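Local atomic coordinates of rRNA adenine N-6-methyltransferase (PDB entry 6NVM), a protein that dimethylates a specific adenine of 23S rRNA at N6, using S-adenosyl-L-methionine, and so reduces ribosome affinity for macrolide, lincosamide and streptogramin B antibiotics. Residues A[61-67]-A[215-219]; A[85-90]-A[112-118]; A[133-139]-A[158-164]. All blocks are in the same frame, centred on the assembly; numbering follows the deposited sequence. Where two conformers were deposited one is given.

From the N terminus, helix 56-65 supplies 61-67, whose partner, 215-219 on strand 213-220, comes 148 residues later; contact 1 thus encloses the other two. Contact 2 closes first, when the chain, having run from helix 83-89 through strand 94-98 and helix 102-111, brings 112-118 back against 85-90. Contact 3 follows in series, pairing strands 135-140 and 159-167 across one helical crossover. Contacts 1 and 3 meet in the central sheet, where Leu218 N lies 2.8 Å from Ala162 O, a probable hydrogen bond. Leu88 packs on both Ala63 of contact 1 and Val138 of contact 3, so helix 83-89 packs against both other contacts in the same Rossmann-like domain.

Contact 1. Residues A[61-67]-A[215-219]; sequences RIAETAE and IMRLR
In this class I methyltransferase fold, the end of helix 56-65 packs on one face of the central mixed sheet, nearly along strand 213-220. Segment 61-65 is helical and runs almost parallel to strand 215-219 (11° between directions, axes 10.0 Å apart). Ile62 is level with Ile215 (CA-CA 7.3 Å) and Thr65 with Arg217 (7.8 Å). Ile215, Arg217 and Arg219 point toward 61-67, as every second residue of the strand; Met216 turns away to helix 168-175. At the apolar end, Ile62 and Ile215 both adopt mt rotamers, and Ile62 CG1 meets Ile215 CD1 at 3.5 Å; Arg61 CG is 4.2 Å from the same methyl. Thr65 (m) turns its OG1 back to Arg61 O (2.7 Å), leaving CG2 to approach Ile215 CG2 (4.4 Å) and one face of the Arg217 guanidinium. Arg217, extended to CD (chi1 and chi2 t, chi3 p), donates from NH1 to Thr65 O at 2.6 Å. Glu67 leaves helical geometry with positive phi (55/58), and its mt side chain points toward the strand. Its carboxylate joins both arginines in a salt-bridge network: Glu67 OE2 is a long 3.7 Å from Arg217 NH1, out of the guanidinium plane and therefore purely electrostatic. The arginines have second acidic partners on strand 192-200, Glu195 for Arg217 and Glu193 for Arg219. Ile62 also lies near Leu53, predicted to bind S-adenosyl-L-methionine. Glu67 OE1 lies at the edge of the Arg219 (m, t, p) guanidinium, near its plane, with Arg219 NE donating to Glu67 OE1 at 2.9 Å and Arg219 NH2 only weakly at 3.3 Å.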
loop_
_atom_site.group_PDB
_atom_site.type_symbol
_atom_site.label_atom_id
_atom_site.label_comp_id
_atom_site.label_asym_id
_atom_site.label_seq_id
_atom_site.Cartn_x
_atom_site.Cartn_y
_atom_site.Cartn_z
ATOM N N ARG A 61 -13.585 -11.696 0.065
ATOM C CA ARG A 61 -12.223 -11.708 -0.460
ATOM C C ARG A 61 -11.347 -10.691 0.259
ATOM O O ARG A 61 -10.188 -10.976 0.587
ATOM C CB ARG A 61 -12.264 -11.427 -1.963
ATOM C CG ARG A 61 -10.926 -11.479 -2.664
ATOM C CD ARG A 61 -10.430 -12.901 -2.773
ATOM N NE ARG A 61 -9.248 -12.993 -3.622
ATOM C CZ ARG A 61 -8.510 -14.088 -3.757
ATOM N NH1 ARG A 61 -8.827 -15.193 -3.091
ATOM N NH2 ARG A 61 -7.451 -14.078 -4.555
ATOM N N ILE A 62 -11.885 -9.499 0.520
ATOM C CA ILE A 62 -11.140 -8.487 1.260
ATOM C C ILE A 62 -10.769 -9.006 2.643
ATOM O O ILE A 62 -9.618 -8.890 3.084
ATOM C CB ILE A 62 -11.957 -7.184 1.347
ATOM C CG1 ILE A 62 -12.204 -6.626 -0.057
ATOM C CG2 ILE A 62 -11.243 -6.163 2.225
ATOM C CD1 ILE A 62 -13.275 -5.558 -0.115
ATOM N N ALA A 63 -11.745 -9.571 3.358
ATOM C CA ALA A 63 -11.489 -10.024 4.720
ATOM C C ALA A 63 -10.423 -11.114 4.749
ATOM O O ALA A 63 -9.546 -11.113 5.622
ATOM C CB ALA A 63 -12.787 -10.516 5.358
ATOM N N GLU A 64 -10.481 -12.052 3.799
ATOM C CA GLU A 64 -9.467 -13.099 3.722
ATOM C C GLU A 64 -8.104 -12.541 3.314
ATOM O O GLU A 64 -7.068 -13.032 3.779
ATOM C CB GLU A 64 -9.931 -14.180 2.743
ATOM C CG GLU A 64 -11.196 -14.904 3.207
ATOM C CD GLU A 64 -11.915 -15.645 2.090
ATOM O OE1 GLU A 64 -11.678 -15.329 0.903
ATOM O OE2 GLU A 64 -12.725 -16.544 2.406
ATOM N N THR A 65 -8.085 -11.506 2.472
ATOM C CA THR A 65 -6.826 -10.907 2.040
ATOM C C THR A 65 -6.077 -10.256 3.195
ATOM O O THR A 65 -4.844 -10.153 3.158
ATOM C CB THR A 65 -7.100 -9.863 0.948
ATOM O OG1 THR A 65 -7.606 -10.515 -0.219
ATOM C CG2 THR A 65 -5.842 -9.084 0.582
ATOM N N ALA A 66 -6.795 -9.789 4.214
ATOM C CA ALA A 66 -6.162 -9.008 5.264
ATOM C C ALA A 66 -5.264 -9.839 6.173
ATOM O O ALA A 66 -4.554 -9.260 6.999
ATOM C CB ALA A 66 -7.234 -8.298 6.086
ATOM N N GLU A 67 -5.289 -11.164 6.049
ATOM C CA GLU A 67 -4.429 -12.050 6.829
ATOM C C GLU A 67 -4.592 -11.787 8.324
ATOM O O GLU A 67 -3.641 -11.481 9.047
ATOM C CB GLU A 67 -2.972 -11.901 6.384
ATOM C CG GLU A 67 -2.789 -12.305 4.924
ATOM C CD GLU A 67 -1.352 -12.255 4.449
ATOM O OE1 GLU A 67 -0.601 -11.351 4.876
ATOM O OE2 GLU A 67 -0.985 -13.133 3.629
ATOM N N ILE A 215 -8.524 -4.369 -5.355
ATOM C CA ILE A 215 -7.983 -4.654 -4.034
ATOM C C ILE A 215 -6.473 -4.717 -4.162
ATOM O O ILE A 215 -5.945 -5.454 -5.006
ATOM C CB ILE A 215 -8.535 -5.969 -3.460
ATOM C CG1 ILE A 215 -10.062 -5.929 -3.397
ATOM C CG2 ILE A 215 -7.953 -6.215 -2.071
ATOM C CD1 ILE A 215 -10.690 -7.278 -3.145
ATOM N N MET A 216 -5.779 -3.946 -3.335
ATOM C CA MET A 216 -4.330 -4.003 -3.243
ATOM C C MET A 216 -3.947 -4.152 -1.778
ATOM O O MET A 216 -4.705 -3.780 -0.877
ATOM C CB MET A 216 -3.668 -2.751 -3.847
ATOM C CG MET A 216 -4.010 -1.447 -3.146
ATOM S SD MET A 216 -3.106 -0.028 -3.818
ATOM C CE MET A 216 -1.424 -0.459 -3.395
ATOM N N ARG A 217 -2.758 -4.699 -1.546
ATOM C CA ARG A 217 -2.292 -4.982 -0.198
ATOM C C ARG A 217 -0.835 -4.574 -0.047
ATOM O O ARG A 217 -0.018 -4.823 -0.935
ATOM C CB ARG A 217 -2.459 -6.473 0.133
ATOM C CG ARG A 217 -1.953 -6.885 1.511
ATOM C CD ARG A 217 -2.321 -8.341 1.810
ATOM N NE ARG A 217 -1.844 -9.237 0.758
ATOM C CZ ARG A 217 -2.214 -10.505 0.623
ATOM N NH1 ARG A 217 -3.073 -11.048 1.473
ATOM N NH2 ARG A 217 -1.723 -11.234 -0.369
ATOM N N LEU A 218 -0.533 -3.922 1.070
ATOM C CA LEU A 218 0.833 -3.716 1.533
ATOM C C LEU A 218 1.121 -4.694 2.663
ATOM O O LEU A 218 0.276 -4.907 3.535
ATOM C CB LEU A 218 1.047 -2.288 2.046
ATOM C CG LEU A 218 0.623 -1.123 1.162
ATOM C CD1 LEU A 218 0.998 0.196 1.831
ATOM C CD2 LEU A 218 1.262 -1.236 -0.197
ATOM N N ARG A 219 2.308 -5.293 2.648
ATOM C CA ARG A 219 2.777 -6.118 3.756
ATOM C C ARG A 219 4.105 -5.548 4.226
ATOM O O ARG A 219 5.048 -5.444 3.436
ATOM C CB ARG A 219 2.944 -7.587 3.351
ATOM C CG ARG A 219 1.747 -8.176 2.608
ATOM C CD ARG A 219 1.927 -9.665 2.307
ATOM N NE ARG A 219 1.833 -10.458 3.527
ATOM C CZ ARG A 219 2.869 -10.866 4.253
ATOM N NH1 ARG A 219 4.111 -10.583 3.881
ATOM N NH2 ARG A 219 2.657 -11.564 5.360
#

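Contact 2. Residues A[85-90]-A[112-118]; sequences TRELAD and LSGHPNI
Helix 83-89, which follows strand 73-77 in the Rossmann-like methyltransferase domain, packs its segment 85-89 against 112-118, a loop of two type I turns, Leu112 to His115 and His115 to Ile118, leading from helix 102-111 into edge strand 118-121 of the next beta-alpha-beta unit. The loop lies along the helix with Arg86 opposite Leu112 (CA-CA 7.5 Å) and Ala89 opposite Asn117 (6.6 Å). Leu112 (mt) reaches back with its methyls: CD1 is 3.9 Å from Thr85 CG2, while CD2 is 3.8 Å from Arg86 CG and lies over one face of that guanidinium. Thr85 OG1 bonds to Glu76. After the first turn, His115 (chi1 m, chi2 78°) points toward the helix; CE1 sits 3.9 Å from Arg86 CG and CD2 4.4 Å from Ala89 CB. Its NE2 is 4.3 Å from Asp90 OD1, and a water joins them, donating to OD1 at 2.6 Å and hydrogen-bonded to NE2 at 3.3 Å. Asn117 (chi1 p) donates from ND2 to Ala89 O at 2.9 Å and 168°, with a second water donating a hydrogen bond to Asn117 OD1 (2.8 Å). Ile118 (mt) closes the apolar patch, CG1 3.6 Å from Ala89 CB and CD1 3.8 Å from Thr85 CG2. The contact grades from buried aliphatic packing beside the sheet to hydrated polar links outside, and its one direct hydrogen bond satisfies a carbonyl near the helix's C-terminal end.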
loop_
_atom_site.group_PDB
_atom_site.type_symbol
_atom_site.label_atom_id
_atom_site.label_comp_id
_atom_site.label_asym_id
_atom_site.label_seq_id
_atom_site.Cartn_x
_atom_site.Cartn_y
_atom_site.Cartn_z
ATOM N N THR A 85 -17.174 -4.853 7.954
ATOM C CA THR A 85 -16.775 -4.757 9.355
ATOM C C THR A 85 -17.132 -6.030 10.117
ATOM O O THR A 85 -16.352 -6.506 10.951
ATOM C CB THR A 85 -17.446 -3.546 10.007
ATOM O OG1 THR A 85 -17.382 -2.421 9.120
ATOM C CG2 THR A 85 -16.760 -3.205 11.318
ATOM N N ARG A 86 -18.311 -6.590 9.847
ATOM C CA ARG A 86 -18.721 -7.833 10.501
ATOM C C ARG A 86 -17.772 -8.975 10.162
ATOM O O ARG A 86 -17.398 -9.773 11.034
ATOM C CB ARG A 86 -20.141 -8.203 10.077
ATOM C CG ARG A 86 -21.216 -7.175 10.420
ATOM C CD ARG A 86 -22.535 -7.520 9.723
ATOM N NE ARG A 86 -23.483 -6.404 9.724
ATOM C CZ ARG A 86 -24.491 -6.255 10.574
ATOM N NH1 ARG A 86 -24.728 -7.159 11.519
ATOM N NH2 ARG A 86 -25.285 -5.197 10.468
ATOM N N GLU A 87 -17.372 -9.073 8.895
ATOM C CA GLU A 87 -16.512 -10.174 8.487
ATOM C C GLU A 87 -15.094 -10.012 9.017
ATOM O O GLU A 87 -14.435 -11.011 9.328
ATOM C CB GLU A 87 -16.548 -10.305 6.967
ATOM C CG GLU A 87 -17.979 -10.584 6.505
ATOM C CD GLU A 87 -18.088 -11.092 5.089
ATOM O OE1 GLU A 87 -17.068 -11.563 4.535
ATOM O OE2 GLU A 87 -19.211 -11.019 4.536
ATOM N N LEU A 88 -14.619 -8.772 9.162
ATOM C CA LEU A 88 -13.344 -8.545 9.826
ATOM C C LEU A 88 -13.413 -8.925 11.299
ATOM O O LEU A 88 -12.476 -9.532 11.834
ATOM C CB LEU A 88 -12.934 -7.081 9.694
ATOM C CG LEU A 88 -12.810 -6.521 8.284
ATOM C CD1 LEU A 88 -12.584 -5.017 8.347
ATOM C CD2 LEU A 88 -11.690 -7.216 7.538
ATOM N N ALA A 89 -14.506 -8.558 11.971
ATOM C CA ALA A 89 -14.651 -8.839 13.396
ATOM C C ALA A 89 -14.768 -10.331 13.690
ATOM O O ALA A 89 -14.434 -10.756 14.800
ATOM C CB ALA A 89 -15.869 -8.108 13.955
ATOM N N ASP A 90 -15.216 -11.130 12.718
ATOM C CA ASP A 90 -15.254 -12.579 12.879
ATOM C C ASP A 90 -13.865 -13.202 12.953
ATOM O O ASP A 90 -13.723 -14.317 13.470
ATOM C CB ASP A 90 -15.998 -13.228 11.711
ATOM C CG ASP A 90 -17.503 -13.089 11.813
ATOM O OD1 ASP A 90 -18.005 -12.765 12.907
ATOM O OD2 ASP A 90 -18.180 -13.328 10.787
ATOM N N LEU A 112 -24.068 -2.318 14.390
ATOM C CA LEU A 112 -23.051 -3.311 14.702
ATOM C C LEU A 112 -22.989 -3.669 16.184
ATOM O O LEU A 112 -22.057 -4.365 16.604
ATOM C CB LEU A 112 -21.684 -2.811 14.231
ATOM C CG LEU A 112 -21.607 -2.485 12.736
ATOM C CD1 LEU A 112 -20.265 -1.851 12.373
ATOM C CD2 LEU A 112 -21.862 -3.734 11.896
ATOM N N SER A 113 -23.961 -3.227 16.980
ATOM C CA SER A 113 -23.872 -3.395 18.426
ATOM C C SER A 113 -23.962 -4.854 18.856
ATOM O O SER A 113 -23.613 -5.165 19.998
ATOM C CB SER A 113 -24.969 -2.584 19.119
ATOM O OG SER A 113 -26.255 -3.002 18.700
ATOM N N GLY A 114 -24.419 -5.752 17.980
ATOM C CA GLY A 114 -24.393 -7.171 18.269
ATOM C C GLY A 114 -23.029 -7.819 18.170
ATOM O O GLY A 114 -22.911 -9.031 18.376
ATOM N N HIS A 115 -21.991 -7.045 17.848
ATOM C CA HIS A 115 -20.618 -7.540 17.795
ATOM C C HIS A 115 -19.804 -6.859 18.888
ATOM O O HIS A 115 -19.350 -5.719 18.700
ATOM C CB HIS A 115 -19.991 -7.270 16.427
ATOM C CG HIS A 115 -20.522 -8.151 15.346
ATOM N ND1 HIS A 115 -21.743 -7.934 14.748
ATOM C CD2 HIS A 115 -20.009 -9.262 14.770
ATOM C CE1 HIS A 115 -21.958 -8.873 13.846
ATOM N NE2 HIS A 115 -20.921 -9.689 13.837
ATOM N N PRO A 116 -19.563 -7.511 20.028
ATOM C CA PRO A 116 -18.887 -6.815 21.134
ATOM C C PRO A 116 -17.472 -6.364 20.813
ATOM O O PRO A 116 -16.966 -5.467 21.501
ATOM C CB PRO A 116 -18.902 -7.851 22.266
ATOM C CG PRO A 116 -19.039 -9.162 21.590
ATOM C CD PRO A 116 -19.857 -8.917 20.359
ATOM N N ASN A 117 -16.814 -6.936 19.799
ATOM C CA ASN A 117 -15.438 -6.567 19.489
ATOM C C ASN A 117 -15.350 -5.536 18.366
ATOM O O ASN A 117 -14.282 -5.384 17.756
ATOM C CB ASN A 117 -14.607 -7.806 19.139
ATOM C CG ASN A 117 -14.988 -8.422 17.805
ATOM O OD1 ASN A 117 -16.110 -8.266 17.331
ATOM N ND2 ASN A 117 -14.047 -9.140 17.199
ATOM N N ILE A 118 -16.445 -4.828 18.084
ATOM C CA ILE A 118 -16.450 -3.718 17.135
ATOM C C ILE A 118 -16.650 -2.423 17.906
ATOM O O ILE A 118 -17.557 -2.315 18.742
ATOM C CB ILE A 118 -17.540 -3.857 16.059
ATOM C CG1 ILE A 118 -17.270 -5.067 15.161
ATOM C CG2 ILE A 118 -17.605 -2.561 15.226
ATOM C CD1 ILE A 118 -18.317 -5.274 14.065
HETATM O O HOH W 1 -17.489 -10.359 16.121
HETATM O O HOH W 2 -20.584 -12.678 12.603
#

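Contact 3. Residues A[133-139]-A[158-164]; sequences EPFAFVG and TIETATM
Segments 133-139 and 158-164 run parallel (strand axes 4.6 Å apart, 5° from aligned), the register shifting by one residue at Glu160. Glu133 O accepts from Thr158 OG1 (2.7 Å); the Glu133 carboxylate salt-bridges Arg93. Pro134 CA touches Thr158 O at 3.3 Å. Phe135 (chi1 p) pairs with Ile159, whose CG1 lies over the Phe135 ring, a CH-pi contact 4.2 Å from the centroid; Phe135 O accepts from Glu160 N at 2.8 Å. Glu160 makes a beta bulge: two steps from Phe135 to Phe137 match three from Ile159 to Ala162. Ala136 CB is 3.6 Å from Thr161 OG1, which is also hydrogen-bonded to Ala66 O. Phe137 (t) donates from N to Thr161 O (2.9 Å) and accepts at its O from Thr163 N (2.8 Å); its ring edge meets Met164 CG (CE2 to CG 3.7 Å). A water donates to Phe137 O (2.9 Å) and bonds both Thr161 OG1 and Thr163 OG1 at 2.8 Å. Val138 faces helix 56-65 with Thr163. Gly139 N donates to Thr163 O (3.0 Å) before Ala140, a predicted S-adenosyl-L-methionine contact. With helix 146-155 packed on the Phe137 side, this beta-alpha-beta crossover joins the fourth and fifth strands of the Rossmann-like methyltransferase sheet.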
loop_
_atom_site.group_PDB
_atom_site.type_symbol
_atom_site.label_atom_id
_atom_site.label_comp_id
_atom_site.label_asym_id
_atom_site.label_seq_id
_atom_site.Cartn_x
_atom_site.Cartn_y
_atom_site.Cartn_z
ATOM N N GLU A 133 0.938 -1.412 18.968
ATOM C CA GLU A 133 1.077 -2.862 18.910
ATOM C C GLU A 133 0.843 -3.291 17.468
ATOM O O GLU A 133 0.333 -2.493 16.669
ATOM C CB GLU A 133 0.080 -3.546 19.850
ATOM C CG GLU A 133 -1.375 -3.176 19.560
ATOM C CD GLU A 133 -2.380 -3.997 20.354
ATOM O OE1 GLU A 133 -2.145 -5.206 20.562
ATOM O OE2 GLU A 133 -3.415 -3.431 20.765
ATOM N N PRO A 134 1.199 -4.517 17.089
ATOM C CA PRO A 134 0.933 -4.957 15.716
ATOM C C PRO A 134 -0.553 -4.865 15.400
ATOM O O PRO A 134 -1.405 -5.101 16.259
ATOM C CB PRO A 134 1.435 -6.406 15.698
ATOM C CG PRO A 134 2.410 -6.488 16.825
ATOM C CD PRO A 134 1.886 -5.554 17.877
ATOM N N PHE A 135 -0.860 -4.506 14.157
ATOM C CA PHE A 135 -2.246 -4.338 13.743
ATOM C C PHE A 135 -2.311 -4.428 12.228
ATOM O O PHE A 135 -1.289 -4.412 11.538
ATOM C CB PHE A 135 -2.819 -3.004 14.230
ATOM C CG PHE A 135 -2.334 -1.815 13.440
ATOM C CD1 PHE A 135 -1.070 -1.302 13.653
ATOM C CD2 PHE A 135 -3.147 -1.220 12.482
ATOM C CE1 PHE A 135 -0.609 -0.206 12.919
ATOM C CE2 PHE A 135 -2.695 -0.124 11.747
ATOM C CZ PHE A 135 -1.422 0.377 11.971
ATOM N N ALA A 136 -3.536 -4.532 11.724
ATOM C CA ALA A 136 -3.808 -4.501 10.299
ATOM C C ALA A 136 -4.769 -3.364 9.993
ATOM O O ALA A 136 -5.622 -3.015 10.812
ATOM C CB ALA A 136 -4.400 -5.830 9.816
ATOM N N PHE A 137 -4.614 -2.780 8.806
ATOM C CA PHE A 137 -5.535 -1.772 8.302
ATOM C C PHE A 137 -6.331 -2.356 7.148
ATOM O O PHE A 137 -5.773 -3.044 6.291
ATOM C CB PHE A 137 -4.795 -0.519 7.816
ATOM C CG PHE A 137 -5.681 0.443 7.090
ATOM C CD1 PHE A 137 -6.467 1.340 7.793
ATOM C CD2 PHE A 137 -5.759 0.433 5.713
ATOM C CE1 PHE A 137 -7.297 2.226 7.137
ATOM C CE2 PHE A 137 -6.590 1.326 5.045
ATOM C CZ PHE A 137 -7.357 2.222 5.763
ATOM N N VAL A 138 -7.632 -2.077 7.132
ATOM C CA VAL A 138 -8.503 -2.411 6.009
ATOM C C VAL A 138 -9.322 -1.177 5.673
ATOM O O VAL A 138 -9.823 -0.499 6.575
ATOM C CB VAL A 138 -9.430 -3.603 6.334
ATOM C CG1 VAL A 138 -10.349 -3.901 5.162
ATOM C CG2 VAL A 138 -8.619 -4.827 6.687
ATOM N N GLY A 139 -9.485 -0.879 4.390
ATOM C CA GLY A 139 -10.208 0.328 4.038
ATOM C C GLY A 139 -10.725 0.329 2.621
ATOM O O GLY A 139 -10.095 -0.206 1.703
ATOM N N THR A 158 4.204 -0.248 13.472
ATOM C CA THR A 158 3.782 -1.577 13.908
ATOM C C THR A 158 2.802 -2.247 12.954
ATOM O O THR A 158 2.329 -3.349 13.252
ATOM C CB THR A 158 3.134 -1.519 15.298
ATOM O OG1 THR A 158 1.869 -0.862 15.205
ATOM C CG2 THR A 158 4.023 -0.791 16.313
ATOM N N ILE A 159 2.471 -1.623 11.825
ATOM C CA ILE A 159 1.503 -2.229 10.922
ATOM C C ILE A 159 2.071 -3.531 10.376
ATOM O O ILE A 159 3.284 -3.664 10.159
ATOM C CB ILE A 159 1.129 -1.262 9.786
ATOM C CG1 ILE A 159 -0.121 -1.750 9.055
ATOM C CG2 ILE A 159 2.276 -1.108 8.784
ATOM C CD1 ILE A 159 -0.755 -0.704 8.153
ATOM N N GLU A 160 1.190 -4.514 10.179
ATOM C CA GLU A 160 1.544 -5.753 9.493
ATOM C C GLU A 160 1.104 -5.717 8.039
ATOM O O GLU A 160 1.936 -5.837 7.135
ATOM C CB GLU A 160 0.918 -6.969 10.190
ATOM C CG GLU A 160 1.557 -7.319 11.502
ATOM C CD GLU A 160 1.230 -8.735 11.953
ATOM O OE1 GLU A 160 0.401 -9.402 11.296
ATOM O OE2 GLU A 160 1.810 -9.179 12.961
ATOM N N THR A 161 -0.199 -5.563 7.800
ATOM C CA THR A 161 -0.744 -5.508 6.455
ATOM C C THR A 161 -1.734 -4.363 6.346
ATOM O O THR A 161 -2.352 -3.949 7.333
ATOM C CB THR A 161 -1.459 -6.807 6.067
ATOM O OG1 THR A 161 -2.641 -6.949 6.864
ATOM C CG2 THR A 161 -0.546 -7.992 6.272
ATOM N N ALA A 162 -1.871 -3.854 5.124
ATOM C CA ALA A 162 -2.878 -2.859 4.792
ATOM C C ALA A 162 -3.578 -3.347 3.536
ATOM O O ALA A 162 -2.933 -3.548 2.502
ATOM C CB ALA A 162 -2.265 -1.475 4.571
ATOM N N THR A 163 -4.884 -3.563 3.635
ATOM C CA THR A 163 -5.695 -4.059 2.534
ATOM C C THR A 163 -6.658 -2.947 2.151
ATOM O O THR A 163 -7.423 -2.470 2.997
ATOM C CB THR A 163 -6.442 -5.328 2.940
ATOM O OG1 THR A 163 -5.492 -6.324 3.336
ATOM C CG2 THR A 163 -7.274 -5.872 1.787
ATOM N N MET A 164 -6.630 -2.544 0.884
ATOM C CA MET A 164 -7.336 -1.349 0.453
ATOM C C MET A 164 -8.068 -1.607 -0.852
ATOM O O MET A 164 -7.536 -2.261 -1.755
ATOM C CB MET A 164 -6.369 -0.174 0.268
ATOM C CG MET A 164 -5.811 0.361 1.564
ATOM S SD MET A 164 -4.415 1.469 1.295
ATOM C CE MET A 164 -3.133 0.300 0.854
HETATM O O HOH W 3 -5.034 -5.796 5.999
#